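Local atomic coordinates of 3'-5' exonuclease crn-4 (Caenorhabditis elegans, PDB entry 5DK5), a protein that degrades RNA and DNA as a DEDDh-family 3'-5' exonuclease and takes part in the breakdown of DNA during apoptosis. Residues 218-223 and 278-283. Residues are numbered along the deposited sequence; the frame is centred on the assembly and turned at random.
Sequences LTCCAS and DVCGTS. With ZN (zinc ion), chain I.
Cys220 and Cys280 meet through a zinc ion, supplying two of the four thiolate ligands of a Cys4 site that Cys270 and Cys273 complete. The metal bonds are short and nearly equal: Cys220 SG lies 2.4 Å and Cys280 SG 2.3 Å from the zinc, and the angle Cys220 SG-Zn-Cys280 SG is 113°, close to the tetrahedral value. Cys220 SG and Cys280 SG are 3.9 Å apart, far beyond disulfide length, and are linked through the metal.

Each thiolate reaches the zinc by its own rotamer. In Cys220 a chi1 of 60° sets SG between the backbone N and the carbonyl carbon. In Cys280 a chi1 of 169° turns SG away from the backbone N and extends it toward the metal. The approach to the zinc differs as well: Cys220 CB is 3.1 Å from the ion against 3.5 Å for Cys280 CB, so the CB-SG-Zn angle is tighter at Cys220 than at Cys280. The closest direct approach is Cys220 CB to Cys280 SG, 3.6 Å, and both cysteines are buried.

The site ties the end of strand 216-219 to a loop that follows strand 253-256. On the strand side, Thr219 OG1 is hydrogen-bonded to Thr255 OG1 and the backbone of Thr219 pairs with Val253, placing Cys220 just beyond the sheet. On the loop side, Cys280 and Gly281 occupy the corners of a type II turn, and the positive phi of Gly281 suits its second corner. Thr282 closes this turn with its side chain, its OG1 donating a 2.9 Å hydrogen bond to Val279 O from above the carbonyl plane.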
ATOM      1  N   LEU B 218      14.463 -26.361   4.710  1.00 36.34           N
ATOM      2  CA  LEU B 218      14.740 -25.107   5.399  1.00 34.82           C
ATOM      3  C   LEU B 218      15.476 -25.372   6.708  1.00 37.45           C
ATOM      4  O   LEU B 218      14.940 -26.012   7.615  1.00 38.12           O
ATOM      5  CB  LEU B 218      13.445 -24.337   5.662  1.00 32.75           C
ATOM      6  CG  LEU B 218      12.668 -23.858   4.432  1.00 32.76           C
ATOM      7  CD1 LEU B 218      11.519 -22.956   4.864  1.00 30.11           C
ATOM      8  CD2 LEU B 218      13.570 -23.133   3.437  1.00 32.14           C
ATOM      9  N   THR B 219      16.709 -24.878   6.788  1.00 36.26           N
ATOM     10  CA  THR B 219      17.559 -25.071   7.959  1.00 37.44           C
ATOM     11  C   THR B 219      17.877 -23.733   8.619  1.00 33.56           C
ATOM     12  O   THR B 219      17.674 -22.675   8.025  1.00 30.43           O
ATOM     13  CB  THR B 219      18.875 -25.777   7.589  1.00 41.39           C
ATOM     14  OG1 THR B 219      19.600 -24.979   6.645  1.00 41.07           O
ATOM     15  CG2 THR B 219      18.598 -27.148   6.987  1.00 44.60           C
ATOM     16  N   CYS B 220      18.397 -23.792   9.842  1.00 36.10           N
ATOM     17  CA  CYS B 220      18.587 -22.599  10.661  1.00 36.84           C
ATOM     18  C   CYS B 220      19.912 -21.881  10.413  1.00 37.13           C
ATOM     19  O   CYS B 220      20.086 -20.739  10.839  1.00 37.45           O
ATOM     20  CB  CYS B 220      18.499 -22.968  12.143  1.00 36.94           C
ATOM     21  SG  CYS B 220      19.733 -24.184  12.676  1.00 49.11           S
ATOM     22  N   CYS B 221      20.844 -22.545   9.737  1.00 34.28           N
ATOM     23  CA  CYS B 221      22.190 -22.002   9.585  1.00 35.51           C
ATOM     24  C   CYS B 221      22.860 -22.437   8.287  1.00 37.51           C
ATOM     25  O   CYS B 221      22.560 -23.498   7.739  1.00 38.46           O
ATOM     26  CB  CYS B 221      23.056 -22.420  10.777  1.00 34.45           C
ATOM     27  SG  CYS B 221      24.749 -21.790  10.735  1.00 79.09           S
ATOM     28  N   ALA B 222      23.773 -21.597   7.805  1.00 35.63           N
ATOM     29  CA  ALA B 222      24.555 -21.893   6.610  1.00 37.30           C
ATOM     30  C   ALA B 222      25.892 -21.161   6.671  1.00 37.63           C
ATOM     31  O   ALA B 222      25.971 -20.040   7.171  1.00 37.74           O
ATOM     32  CB  ALA B 222      23.790 -21.500   5.361  1.00 36.48           C
ATOM     33  N   SER B 223      26.941 -21.796   6.160  1.00 37.39           N
ATOM     34  CA  SER B 223      28.283 -21.229   6.227  1.00 45.11           C
ATOM     35  C   SER B 223      28.446 -20.013   5.315  1.00 41.95           C
ATOM     36  O   SER B 223      29.266 -19.138   5.583  1.00 39.74           O
ATOM     37  CB  SER B 223      29.326 -22.287   5.862  1.00 48.06           C
ATOM     38  OG  SER B 223      30.637 -21.761   5.977  1.00 50.49           O
ATOM     39  N   ASP B 278      10.211 -27.649  16.530  1.00 62.77           N
ATOM     40  CA  ASP B 278       9.447 -26.951  17.561  1.00 62.78           C
ATOM     41  C   ASP B 278      10.379 -26.140  18.464  1.00 62.54           C
ATOM     42  O   ASP B 278       9.934 -25.253  19.192  1.00 62.46           O
ATOM     43  CB  ASP B 278       8.623 -27.940  18.397  1.00 65.63           C
ATOM     44  CG  ASP B 278       9.398 -29.194  18.761  1.00 68.80           C
ATOM     45  OD1 ASP B 278      10.645 -29.139  18.795  1.00 69.96           O
ATOM     46  OD2 ASP B 278       8.758 -30.238  19.010  1.00 70.15           O
ATOM     47  N   VAL B 279      11.671 -26.456  18.410  1.00 58.45           N
ATOM     48  CA  VAL B 279      12.695 -25.712  19.140  1.00 58.90           C
ATOM     49  C   VAL B 279      13.507 -24.871  18.161  1.00 59.31           C
ATOM     50  O   VAL B 279      13.739 -23.681  18.384  1.00 59.36           O
ATOM     51  CB  VAL B 279      13.639 -26.653  19.919  1.00 60.39           C
ATOM     52  CG1 VAL B 279      14.708 -25.857  20.664  1.00 61.42           C
ATOM     53  CG2 VAL B 279      12.849 -27.515  20.891  1.00 61.58           C
ATOM     54  N   CYS B 280      13.939 -25.502  17.075  1.00 55.77           N
ATOM     55  CA  CYS B 280      14.687 -24.820  16.029  1.00 58.50           C
ATOM     56  C   CYS B 280      13.787 -23.871  15.240  1.00 59.87           C
ATOM     57  O   CYS B 280      12.654 -24.214  14.902  1.00 59.37           O
ATOM     58  CB  CYS B 280      15.328 -25.841  15.087  1.00 59.45           C
ATOM     59  SG  CYS B 280      16.020 -25.123  13.584  1.00 40.15           S
ATOM     60  N   GLY B 281      14.302 -22.677  14.954  1.00 44.96           N
ATOM     61  CA  GLY B 281      13.569 -21.675  14.198  1.00 44.19           C
ATOM     62  C   GLY B 281      12.950 -20.602  15.073  1.00 40.61           C
ATOM     63  O   GLY B 281      12.325 -19.667  14.571  1.00 40.67           O
ATOM     64  N   THR B 282      13.121 -20.733  16.384  1.00 61.11           N
ATOM     65  CA  THR B 282      12.591 -19.756  17.328  1.00 58.81           C
ATOM     66  C   THR B 282      13.326 -18.425  17.207  1.00 58.35           C
ATOM     67  O   THR B 282      12.705 -17.361  17.179  1.00 54.94           O
ATOM     68  CB  THR B 282      12.702 -20.265  18.778  1.00 57.16           C
ATOM     69  OG1 THR B 282      11.927 -21.460  18.927  1.00 57.12           O
ATOM     70  CG2 THR B 282      12.201 -19.215  19.767  1.00 56.55           C
ATOM     71  N   SER B 283      14.652 -18.500  17.138  1.00 63.56           N
ATOM     72  CA  SER B 283      15.499 -17.316  17.060  1.00 62.93           C
ATOM     73  C   SER B 283      16.423 -17.368  15.847  1.00 59.89           C
ATOM     74  O   SER B 283      16.858 -18.441  15.430  1.00 60.49           O
ATOM     75  CB  SER B 283      16.326 -17.174  18.339  1.00 65.99           C
ATOM     76  OG  SER B 283      17.292 -16.144  18.208  1.00 67.43           O
TER
HETATM   77 ZN    ZN I 301      18.134 -25.902  12.933  1.00 42.66          ZN